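Local atomic coordinates of SIR4-interacting protein SIF2 (Saccharomyces cerevisiae, PDB entry 1R5M), a protein that antagonizes telomeric silencing in yeast, belongs to the Set3C corepressor complex and may recruit SIR4 to non-telomeric sites. Residues Thr182-Phe187 / Tyr232-Lys237; Ser68-Ala73 / Ala92-Pro97; Gln353-Asp358 / Tyr385-Ser390; Ala346-Asp351 / Asp395-Leu400. All coordinates share one frame; numbering follows the deposited sequence.

In the fold
The four contacts sample the circle of a WD40 beta propeller, whose blades are four-stranded antiparallel sheets. Contact 2 lies within one blade, joining its third strand to its outermost strand, 86-95, and carries the bound sulfate. Contact 1 bridges two successive blades and lies across the ring from contact 3, their centres about 42 Å apart. Contacts 3 and 4 belong together: their centres are about 10 Å apart, contact 3 is nested in the chain loop that contact 4 closes, and Asn355 O probably accepts a hydrogen bond from Val347 N at 2.9 Å. Contact 3 builds the outer part of the seventh blade, and contact 4 packs that blade against the eighth.

Contact 1 of 4, residues Thr182-Phe187 / Tyr232-Lys237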
# COMPACT_ATOMS: atom_id res chain seq x y z
N THR A 182 8.12 6.18 21.85
CA THR A 182 8.50 5.06 22.70
C THR A 182 7.94 3.73 22.19
O THR A 182 6.89 3.68 21.54
CB THR A 182 8.02 5.28 24.15
OG1 THR A 182 6.61 5.51 24.17
CG2 THR A 182 8.74 6.48 24.76
N VAL A 183 8.66 2.66 22.48
CA VAL A 183 8.27 1.32 22.08
C VAL A 183 7.32 0.75 23.12
O VAL A 183 7.71 0.53 24.26
CB VAL A 183 9.51 0.40 21.97
CG1 VAL A 183 9.07 -1.03 21.66
CG2 VAL A 183 10.46 0.91 20.90
N MET A 184 6.07 0.51 22.72
CA MET A 184 5.08 -0.03 23.65
C MET A 184 5.07 -1.55 23.66
O MET A 184 4.91 -2.17 24.71
CB MET A 184 3.70 0.50 23.30
CG MET A 184 3.57 2.00 23.48
SD MET A 184 1.96 2.56 22.96
CE MET A 184 0.94 1.86 24.24
N GLN A 185 5.24 -2.14 22.48
CA GLN A 185 5.28 -3.59 22.36
C GLN A 185 6.16 -3.96 21.17
O GLN A 185 6.29 -3.19 20.22
CB GLN A 185 3.88 -4.17 22.14
CG GLN A 185 2.93 -4.05 23.31
CD GLN A 185 1.79 -5.04 23.22
OE1 GLN A 185 2.01 -6.26 23.26
NE2 GLN A 185 0.57 -4.54 23.10
N HIS A 186 6.76 -5.14 21.24
CA HIS A 186 7.60 -5.63 20.16
C HIS A 186 7.24 -7.09 19.93
O HIS A 186 7.09 -7.85 20.88
CB HIS A 186 9.08 -5.47 20.52
CG HIS A 186 9.50 -6.26 21.72
ND1 HIS A 186 9.73 -7.62 21.67
CD2 HIS A 186 9.74 -5.89 23.00
CE1 HIS A 186 10.09 -8.05 22.87
NE2 HIS A 186 10.10 -7.02 23.69
N PHE A 187 7.10 -7.47 18.66
CA PHE A 187 6.75 -8.84 18.33
C PHE A 187 7.72 -9.47 17.35
O PHE A 187 8.10 -8.85 16.35
CB PHE A 187 5.33 -8.91 17.74
CG PHE A 187 4.31 -8.13 18.51
CD1 PHE A 187 4.07 -6.79 18.21
CD2 PHE A 187 3.58 -8.73 19.53
CE1 PHE A 187 3.12 -6.06 18.92
CE2 PHE A 187 2.62 -8.00 20.25
CZ PHE A 187 2.39 -6.67 19.94
N TYR A 232 -4.29 -8.37 18.22
CA TYR A 232 -3.81 -7.82 19.48
C TYR A 232 -4.56 -6.57 19.92
O TYR A 232 -5.21 -5.89 19.13
CB TYR A 232 -2.33 -7.42 19.38
CG TYR A 232 -1.37 -8.55 19.16
CD1 TYR A 232 -1.05 -8.99 17.87
CD2 TYR A 232 -0.73 -9.17 20.24
CE1 TYR A 232 -0.13 -10.00 17.66
CE2 TYR A 232 0.19 -10.19 20.04
CZ TYR A 232 0.49 -10.60 18.75
OH TYR A 232 1.41 -11.60 18.55
N GLN A 233 -4.42 -6.27 21.21
CA GLN A 233 -5.00 -5.08 21.81
C GLN A 233 -3.76 -4.36 22.33
O GLN A 233 -2.82 -5.00 22.80
CB GLN A 233 -5.93 -5.45 22.96
CG GLN A 233 -6.74 -4.28 23.49
CD GLN A 233 -7.70 -4.70 24.59
OE1 GLN A 233 -7.29 -5.23 25.62
NE2 GLN A 233 -8.99 -4.47 24.36
N ILE A 234 -3.74 -3.03 22.23
CA ILE A 234 -2.59 -2.24 22.65
C ILE A 234 -2.01 -2.54 24.03
O ILE A 234 -0.79 -2.57 24.19
CB ILE A 234 -2.91 -0.73 22.58
CG1 ILE A 234 -3.05 -0.30 21.12
CG2 ILE A 234 -1.81 0.07 23.27
CD1 ILE A 234 -3.39 1.17 20.95
N THR A 235 -2.86 -2.75 25.02
CA THR A 235 -2.39 -3.00 26.39
C THR A 235 -2.00 -4.44 26.73
O THR A 235 -1.57 -4.70 27.86
CB THR A 235 -3.43 -2.54 27.42
OG1 THR A 235 -4.59 -3.38 27.34
CG2 THR A 235 -3.84 -1.10 27.17
N GLU A 236 -2.15 -5.37 25.79
CA GLU A 236 -1.81 -6.76 26.07
C GLU A 236 -0.81 -7.37 25.11
O GLU A 236 -0.92 -7.22 23.90
CB GLU A 236 -3.08 -7.61 26.09
CG GLU A 236 -4.04 -7.25 27.22
CD GLU A 236 -3.38 -7.34 28.58
OE1 GLU A 236 -2.92 -8.44 28.95
OE2 GLU A 236 -3.33 -6.31 29.29
N LYS A 237 0.17 -8.08 25.67
CA LYS A 237 1.21 -8.73 24.87
C LYS A 237 0.70 -10.04 24.28
O LYS A 237 1.18 -10.48 23.23
CB LYS A 237 2.45 -8.99 25.73
CG LYS A 237 3.08 -7.73 26.30
CD LYS A 237 4.31 -8.06 27.13
CE LYS A 237 4.99 -6.79 27.63
NZ LYS A 237 6.22 -7.08 28.42
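Gln185 sends its amide into the turn of residues 233-236, where NE2 meets three backbone carbonyls. From Gln185 NE2 to Glu236 O is 3.2 Å, with the donor standing above the carbonyl plane instead of in it. Two weak bonds add to this one, from Gln185 NE2 to Ile234 O at 2.6 Å and to Gln233 O at 3.4 Å. A long uncharged amide suits this place: the chain runs extended beyond CG, and its NH2 end can reach several carbonyl oxygens gathered by the type I turn. The turn is closed on itself by the bond from Glu236 N to Gln233 O. On the other branch of the amide, Gln185 OE1 lies 3.1 Å from Lys237 CA, and the first carbons of the lysine pass alongside it.

Farther along, Phe187 and Tyr232 slide past each other in opposite directions. CE2 of Phe187 stands over one face of the tyrosine ring, 3.3 Å from Tyr232 CE2 and offset toward the rim. The ring planes are inclined at 48°, which is neither a stack nor an edge-to-face pair. On the other side of Gln185, Met184 bends at its last torsion (chi3 69°) and brings CE against Ile234 CG2 in a tight 3.4 Å contact.

Met184 and Gln185 form a classic beta bulge opposite Leu175 of strand 173-177, and both point toward the turn. Strand 182-187 is the outer edge of its blade, the 232-237 segment leaves strand 229-233 of the next, and Ile222 of strand 219-223 touches both Phe187 and Tyr232.

Contact 2 of 4, residues Ser68-Ala73 / Ala92-Pro97. With SO4 (sulfate ion), chain B.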
# COMPACT_ATOMS: atom_id res chain seq x y z
N SER A 68 19.27 7.62 0.94
CA SER A 68 18.87 7.85 2.33
C SER A 68 18.12 9.17 2.51
O SER A 68 18.34 9.91 3.48
CB SER A 68 20.13 7.84 3.22
OG SER A 68 19.82 7.57 4.58
N VAL A 69 17.21 9.46 1.59
CA VAL A 69 16.45 10.70 1.64
C VAL A 69 15.12 10.57 0.92
O VAL A 69 14.98 9.82 -0.05
CB VAL A 69 17.26 11.86 0.99
CG1 VAL A 69 17.46 11.60 -0.50
CG2 VAL A 69 16.55 13.19 1.21
N ALA A 70 14.12 11.28 1.44
CA ALA A 70 12.79 11.32 0.84
C ALA A 70 12.52 12.81 0.66
O ALA A 70 13.19 13.65 1.25
CB ALA A 70 11.76 10.70 1.78
N ARG A 71 11.54 13.14 -0.17
CA ARG A 71 11.22 14.54 -0.39
C ARG A 71 9.72 14.77 -0.42
O ARG A 71 8.94 13.87 -0.77
CB ARG A 71 11.83 15.03 -1.71
CG ARG A 71 13.32 15.35 -1.62
CD ARG A 71 13.85 15.91 -2.94
NE ARG A 71 15.13 16.60 -2.77
CZ ARG A 71 16.31 16.00 -2.63
NH1 ARG A 71 16.39 14.67 -2.65
NH2 ARG A 71 17.41 16.72 -2.46
N LEU A 72 9.32 15.96 -0.01
CA LEU A 72 7.92 16.35 -0.04
C LEU A 72 7.88 17.36 -1.18
O LEU A 72 8.73 18.25 -1.26
CB LEU A 72 7.50 17.01 1.28
CG LEU A 72 7.55 16.11 2.51
CD1 LEU A 72 7.02 16.88 3.72
CD2 LEU A 72 6.71 14.86 2.28
N ALA A 73 6.93 17.19 -2.09
CA ALA A 73 6.83 18.09 -3.23
C ALA A 73 5.40 18.49 -3.51
O ALA A 73 4.45 17.79 -3.15
CB ALA A 73 7.43 17.44 -4.46
N ALA A 92 10.32 20.10 1.02
CA ALA A 92 11.33 19.78 2.01
C ALA A 92 12.06 18.47 1.74
O ALA A 92 11.56 17.60 1.01
CB ALA A 92 10.69 19.71 3.40
N GLU A 93 13.24 18.35 2.32
CA GLU A 93 14.05 17.15 2.21
C GLU A 93 13.93 16.44 3.56
O GLU A 93 14.08 17.07 4.61
CB GLU A 93 15.51 17.50 1.93
CG GLU A 93 15.72 18.29 0.64
CD GLU A 93 17.18 18.63 0.39
OE1 GLU A 93 17.46 19.34 -0.60
OE2 GLU A 93 18.05 18.20 1.18
N LEU A 94 13.63 15.15 3.52
CA LEU A 94 13.49 14.34 4.73
C LEU A 94 14.66 13.36 4.69
O LEU A 94 14.53 12.23 4.20
CB LEU A 94 12.15 13.60 4.70
CG LEU A 94 10.92 14.41 4.29
CD1 LEU A 94 9.70 13.52 4.36
CD2 LEU A 94 10.75 15.64 5.19
N ARG A 95 15.80 13.79 5.22
CA ARG A 95 17.00 12.97 5.19
C ARG A 95 17.27 12.13 6.43
O ARG A 95 16.99 12.55 7.55
CB ARG A 95 18.20 13.88 4.90
CG ARG A 95 19.43 13.17 4.36
CD ARG A 95 20.50 14.18 3.95
NE ARG A 95 20.02 15.13 2.93
CZ ARG A 95 20.01 14.89 1.62
NH1 ARG A 95 20.45 13.73 1.15
NH2 ARG A 95 19.55 15.81 0.79
N HIS A 96 17.80 10.93 6.20
CA HIS A 96 18.17 10.01 7.28
C HIS A 96 19.69 9.90 7.25
O HIS A 96 20.28 9.74 6.19
CB HIS A 96 17.59 8.61 7.04
CG HIS A 96 16.12 8.50 7.26
ND1 HIS A 96 15.57 7.76 8.29
CD2 HIS A 96 15.07 8.99 6.55
CE1 HIS A 96 14.25 7.79 8.20
NE2 HIS A 96 13.92 8.53 7.15
N PRO A 97 20.34 10.02 8.41
CA PRO A 97 21.80 9.91 8.40
C PRO A 97 22.19 8.45 8.14
O PRO A 97 21.39 7.55 8.36
CB PRO A 97 22.19 10.37 9.80
CG PRO A 97 21.03 9.89 10.63
CD PRO A 97 19.84 10.27 9.77
S SO4 B . 20.38 14.24 -2.64
O1 SO4 B . 20.86 13.21 -1.70
O2 SO4 B . 21.41 14.49 -3.66
O3 SO4 B . 19.14 13.77 -3.29
O4 SO4 B . 20.10 15.50 -1.92
O HOH W 1 15.70 19.39 -2.62
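Arg71, Glu93 and Arg95 converge because their torsions carry three charged ends to one side of the hairpin. Arg71 has CG anti to its carbonyl carbon (chi1 -79°) and runs extended to NE, side by side with the extended Glu93. Arg95 bends at chi3 (-58°), the torsion that places NE; beyond it the guanidinium lies across Val69. There Val69 CG2 sits 3.8 Å from the Arg95 guanidinium plane, over its centre, an apolar branch packed on the flat face of the cation.

Glu93 divides its carboxylate between the two arginines. Glu93 OE1 makes a salt bridge with Arg71 NH2 at 3.2 Å, and Glu93 OE2 accepts a 2.8 Å bond from Arg95 NH2, which comes from above the carboxylate plane. The arginine NH2 atoms are only 4.0 Å apart, so Glu93 and the sulfate, probably from the crystallisation liquor, may offset their repulsion. Sulfate O4 accepts from both, at 3.0 Å from Arg71 NH2 and 2.8 Å from Arg95 NH2, while Asn67 adds another bond to the ion. Arg71 NH1 also pairs with Glu65, and a water links Arg71 NE to Glu93 OE1.

On the reverse face Leu72 and Leu94 cross at about a right angle beside Ala70, apolar residues fit for a buried layer. Where strand 69-73 begins and strand 92-95 finishes, Ser68 OG donates to His96 O at 2.7 Å.

The antiparallel ladder joins the third and outermost strands of a four-stranded propeller blade. His96 bonds to Thr125 and Glu131 of the next blade, and Leu94 packs on Trp135, consistent with the structural histidine network of WD40 repeats.

Contact 3 of 4, residues Gln353-Asp358 / Tyr385-Ser390; sequences QVNVYD and YASYQS
Val356 and Tyr385 meet first through their backbones: Val356 O takes two bonds, from Tyr385 N at 2.8 Å and from Ala386 N at 3.2 Å. Two residues thus face one, a classic beta bulge. Beyond it the antiparallel ladder is regular, with Val356 N donating to Ala386 O and a reciprocal pair between Val354 and Tyr388. CA-H...O contacts fill in between, the shortest from Ser387 CA to Val354 O at 3.1 Å.

This ladder pairs the third strand of the seventh propeller blade with its outermost strand, 380-388. That strand is also flanked by the N-terminal strand 37-44, which pairs with 419-422 of the last blade; joining the two chain ends in this way closes the ring, as in other WD40 propellers.

Among the apolar contacts, Val354 CB lies 4.0 Å from Tyr388 CB. The Val356 and Tyr385 side chains lie side by side, Val356 CG1 being 4.2 Å from Tyr385 CD2. Branched valines suit this face, where Val354 touches Ile397 and Val356 touches Trp402. The tyrosine hydroxyls reach beyond the pair, Tyr385 OH to Pro424 O and Tyr388 OH to Ser419.

Polar Asn355 and Ser387 share the other face. Asn355 ND2 is 2.8 Å from Ser387 OG, but at a poor angle for a bond, and donates weakly to Val354 O. At the end of the ladder Gln353, with CG anti to its backbone N (chi1 -178°), crosses Gln389 at about a right angle, Gln353 CG 3.8 Å from Gln389 CB. An alanine at Gln353 would probably open a gap beside Gln389 CB. At the opposite end Asp358 OD1 bonds to Lys360 N and pairs with Lys344.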
# COMPACT_ATOMS: atom_id res chain seq x y z
N GLN A 353 3.85 -1.27 -18.20
CA GLN A 353 2.60 -0.63 -18.55
C GLN A 353 1.68 -0.49 -17.35
O GLN A 353 1.61 -1.38 -16.50
CB GLN A 353 1.86 -1.41 -19.65
CG GLN A 353 0.56 -0.73 -20.09
CD GLN A 353 0.01 -1.30 -21.38
OE1 GLN A 353 0.75 -1.52 -22.34
NE2 GLN A 353 -1.30 -1.52 -21.42
N VAL A 354 1.00 0.64 -17.27
CA VAL A 354 0.05 0.90 -16.20
C VAL A 354 -1.34 0.89 -16.82
O VAL A 354 -1.59 1.59 -17.80
CB VAL A 354 0.26 2.28 -15.54
CG1 VAL A 354 -0.85 2.54 -14.51
CG2 VAL A 354 1.62 2.35 -14.89
N ASN A 355 -2.22 0.07 -16.26
CA ASN A 355 -3.60 0.01 -16.74
C ASN A 355 -4.49 0.56 -15.64
O ASN A 355 -4.29 0.24 -14.46
CB ASN A 355 -4.03 -1.43 -17.04
CG ASN A 355 -3.72 -1.86 -18.46
OD1 ASN A 355 -4.05 -2.98 -18.86
ND2 ASN A 355 -3.10 -0.98 -19.23
N VAL A 356 -5.45 1.39 -16.02
CA VAL A 356 -6.40 1.92 -15.06
C VAL A 356 -7.73 1.30 -15.46
O VAL A 356 -8.18 1.45 -16.60
CB VAL A 356 -6.51 3.45 -15.12
CG1 VAL A 356 -7.54 3.95 -14.11
CG2 VAL A 356 -5.15 4.08 -14.82
N TYR A 357 -8.34 0.57 -14.53
CA TYR A 357 -9.62 -0.09 -14.77
C TYR A 357 -10.76 0.71 -14.16
O TYR A 357 -10.62 1.32 -13.10
CB TYR A 357 -9.58 -1.50 -14.19
CG TYR A 357 -8.65 -2.41 -14.95
CD1 TYR A 357 -9.06 -3.01 -16.15
CD2 TYR A 357 -7.34 -2.63 -14.52
CE1 TYR A 357 -8.18 -3.79 -16.90
CE2 TYR A 357 -6.46 -3.41 -15.26
CZ TYR A 357 -6.88 -3.98 -16.45
OH TYR A 357 -6.01 -4.73 -17.20
N ASP A 358 -11.89 0.72 -14.85
CA ASP A 358 -13.06 1.46 -14.40
C ASP A 358 -14.05 0.52 -13.73
O ASP A 358 -14.51 -0.46 -14.32
CB ASP A 358 -13.71 2.15 -15.61
CG ASP A 358 -14.90 3.00 -15.22
OD1 ASP A 358 -14.99 3.41 -14.04
OD2 ASP A 358 -15.72 3.29 -16.11
N TYR A 385 -10.02 1.56 -18.65
CA TYR A 385 -10.25 3.00 -18.78
C TYR A 385 -9.12 3.74 -19.48
O TYR A 385 -9.35 4.59 -20.34
CB TYR A 385 -10.46 3.59 -17.38
CG TYR A 385 -10.80 5.06 -17.36
CD1 TYR A 385 -12.03 5.52 -17.83
CD2 TYR A 385 -9.91 6.00 -16.84
CE1 TYR A 385 -12.36 6.87 -17.79
CE2 TYR A 385 -10.23 7.35 -16.79
CZ TYR A 385 -11.46 7.78 -17.27
OH TYR A 385 -11.78 9.11 -17.23
N ALA A 386 -7.88 3.41 -19.10
CA ALA A 386 -6.72 4.08 -19.67
C ALA A 386 -5.45 3.28 -19.48
O ALA A 386 -5.40 2.37 -18.64
CB ALA A 386 -6.57 5.45 -19.03
N SER A 387 -4.42 3.61 -20.25
CA SER A 387 -3.13 2.94 -20.16
C SER A 387 -1.99 3.94 -20.31
O SER A 387 -2.13 4.96 -20.99
CB SER A 387 -3.00 1.87 -21.26
OG SER A 387 -3.98 0.86 -21.14
N TYR A 388 -0.87 3.63 -19.67
CA TYR A 388 0.34 4.45 -19.73
C TYR A 388 1.48 3.51 -20.07
O TYR A 388 1.68 2.49 -19.40
CB TYR A 388 0.61 5.12 -18.38
CG TYR A 388 1.81 6.04 -18.37
CD1 TYR A 388 1.84 7.18 -19.16
CD2 TYR A 388 2.92 5.77 -17.56
CE1 TYR A 388 2.94 8.04 -19.15
CE2 TYR A 388 4.02 6.62 -17.54
CZ TYR A 388 4.03 7.75 -18.34
OH TYR A 388 5.11 8.61 -18.31
N GLN A 389 2.23 3.83 -21.12
CA GLN A 389 3.34 3.00 -21.57
C GLN A 389 4.07 3.72 -22.70
O GLN A 389 3.56 4.68 -23.26
CB GLN A 389 2.80 1.65 -22.07
CG GLN A 389 3.81 0.73 -22.75
CD GLN A 389 4.82 0.14 -21.80
OE1 GLN A 389 4.85 -1.08 -21.57
NE2 GLN A 389 5.67 0.99 -21.24
N SER A 390 5.28 3.27 -23.01
CA SER A 390 6.04 3.84 -24.10
C SER A 390 7.09 2.81 -24.50
O SER A 390 7.49 1.97 -23.69
CB SER A 390 6.72 5.15 -23.70
OG SER A 390 8.00 4.92 -23.13

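Contact 4 of 4, residues Ala346-Asp351 / Asp395-Leu400; sequences AVAFMD and DYIFDL
Ala348 and Ile397 touch where two blades of the WD40 propeller lie face against face. Strand 346-349 belongs to the seventh blade and strand 397-400 to the eighth; their axes come within 7.2 Å and run nearly antiparallel, at 169°. Small residues on one side and branched ones on the other make so close an approach possible.

Ile397 places CG2 anti to its backbone N, and this branch presses on Ala348 CB at 3.5 Å, tighter than usual carbon contact. The small methyl of alanine suits such tight packing. Leu400 takes the crowded first torsion, with CG between its backbone N and carbonyl carbon (chi1 66°). From there CD1 lies 3.9 Å from Ala346 CB and also reaches over the backbone toward Ala348.

At the more exposed end, Met350 holds CG anti to the backbone N (chi1 -177°) and stays extended to CE. It lies side by side with Tyr396, both pointing the same way: Met350 CG is 3.7 Å from Tyr396 CE2, and Met350 CE lies near Tyr396 OH. A flexible thioether chain suits such a place, since it can follow the length of a ring. Met350 O meets the edge of that ring in its plane, 3.2 Å from Tyr396 CD2. An alanine at Tyr396 would probably open a gap along Met350 and leave its chain freer to turn.

Between these two zones one water joins the backbones, donating to Phe349 O at 2.7 Å and accepting from Ile397 N at 2.8 Å.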
# COMPACT_ATOMS: atom_id res chain seq x y z
N ALA A 346 -5.78 1.04 -10.47
CA ALA A 346 -4.59 1.14 -11.30
C ALA A 346 -3.60 0.03 -10.97
O ALA A 346 -3.31 -0.23 -9.80
CB ALA A 346 -3.93 2.49 -11.09
N VAL A 347 -3.09 -0.63 -12.01
CA VAL A 347 -2.13 -1.71 -11.82
C VAL A 347 -0.88 -1.50 -12.67
O VAL A 347 -0.94 -0.94 -13.76
CB VAL A 347 -2.74 -3.08 -12.18
CG1 VAL A 347 -3.89 -3.40 -11.24
CG2 VAL A 347 -3.21 -3.08 -13.62
N ALA A 348 0.26 -1.95 -12.15
CA ALA A 348 1.52 -1.83 -12.87
C ALA A 348 1.96 -3.22 -13.30
O ALA A 348 2.20 -4.09 -12.47
CB ALA A 348 2.58 -1.20 -11.98
N PHE A 349 2.05 -3.43 -14.61
CA PHE A 349 2.47 -4.71 -15.14
C PHE A 349 3.99 -4.78 -15.22
O PHE A 349 4.67 -3.75 -15.28
CB PHE A 349 1.88 -4.95 -16.53
CG PHE A 349 0.40 -5.20 -16.52
CD1 PHE A 349 -0.51 -4.15 -16.59
CD2 PHE A 349 -0.09 -6.50 -16.43
CE1 PHE A 349 -1.88 -4.39 -16.58
CE2 PHE A 349 -1.47 -6.76 -16.41
CZ PHE A 349 -2.36 -5.70 -16.48
N MET A 350 4.51 -6.00 -15.24
CA MET A 350 5.94 -6.24 -15.30
C MET A 350 6.58 -5.65 -16.56
O MET A 350 7.78 -5.40 -16.58
CB MET A 350 6.20 -7.75 -15.23
CG MET A 350 7.66 -8.14 -15.20
SD MET A 350 7.85 -9.89 -14.85
CE MET A 350 9.64 -10.01 -14.75
N ASP A 351 5.78 -5.43 -17.59
CA ASP A 351 6.32 -4.87 -18.83
C ASP A 351 6.39 -3.34 -18.82
O ASP A 351 6.68 -2.72 -19.84
CB ASP A 351 5.50 -5.35 -20.04
CG ASP A 351 4.06 -4.88 -20.00
OD1 ASP A 351 3.68 -4.20 -19.03
OD2 ASP A 351 3.31 -5.18 -20.96
N ASP A 395 12.00 -0.46 -18.56
CA ASP A 395 12.18 -0.54 -17.11
C ASP A 395 10.92 -1.02 -16.40
O ASP A 395 9.81 -0.90 -16.92
CB ASP A 395 12.62 0.83 -16.56
CG ASP A 395 13.19 0.75 -15.15
OD1 ASP A 395 13.47 -0.37 -14.66
OD2 ASP A 395 13.38 1.81 -14.53
N TYR A 396 11.11 -1.57 -15.20
CA TYR A 396 10.02 -2.08 -14.37
C TYR A 396 9.42 -0.95 -13.55
O TYR A 396 10.09 0.04 -13.25
CB TYR A 396 10.53 -3.11 -13.35
CG TYR A 396 11.11 -4.38 -13.91
CD1 TYR A 396 12.39 -4.81 -13.53
CD2 TYR A 396 10.38 -5.18 -14.79
CE1 TYR A 396 12.91 -6.01 -14.01
CE2 TYR A 396 10.90 -6.38 -15.27
CZ TYR A 396 12.16 -6.79 -14.87
OH TYR A 396 12.66 -7.98 -15.35
N ILE A 397 8.15 -1.11 -13.18
CA ILE A 397 7.47 -0.16 -12.31
C ILE A 397 7.29 -0.95 -11.01
O ILE A 397 6.69 -2.02 -11.01
CB ILE A 397 6.08 0.23 -12.85
CG1 ILE A 397 6.25 1.12 -14.08
CG2 ILE A 397 5.29 0.97 -11.77
CD1 ILE A 397 4.96 1.41 -14.81
N PHE A 398 7.83 -0.42 -9.91
CA PHE A 398 7.77 -1.08 -8.60
C PHE A 398 6.64 -0.57 -7.71
O PHE A 398 6.23 -1.25 -6.77
CB PHE A 398 9.09 -0.88 -7.85
CG PHE A 398 10.21 -1.77 -8.32
CD1 PHE A 398 11.47 -1.66 -7.74
CD2 PHE A 398 10.00 -2.73 -9.30
CE1 PHE A 398 12.51 -2.49 -8.14
CE2 PHE A 398 11.04 -3.58 -9.70
CZ PHE A 398 12.30 -3.46 -9.12
N ASP A 399 6.16 0.63 -8.00
CA ASP A 399 5.12 1.22 -7.17
C ASP A 399 4.35 2.30 -7.91
O ASP A 399 4.85 2.89 -8.88
CB ASP A 399 5.77 1.82 -5.92
CG ASP A 399 4.78 2.52 -5.01
OD1 ASP A 399 4.82 3.77 -4.89
OD2 ASP A 399 3.94 1.82 -4.41
N LEU A 400 3.13 2.55 -7.47
CA LEU A 400 2.31 3.60 -8.04
C LEU A 400 1.41 4.12 -6.92
O LEU A 400 1.14 3.40 -5.95
CB LEU A 400 1.49 3.09 -9.23
CG LEU A 400 0.37 2.06 -9.09
CD1 LEU A 400 -0.17 1.74 -10.49
CD2 LEU A 400 0.90 0.79 -8.44
O HOH W 2 6.66 -3.42 -13.53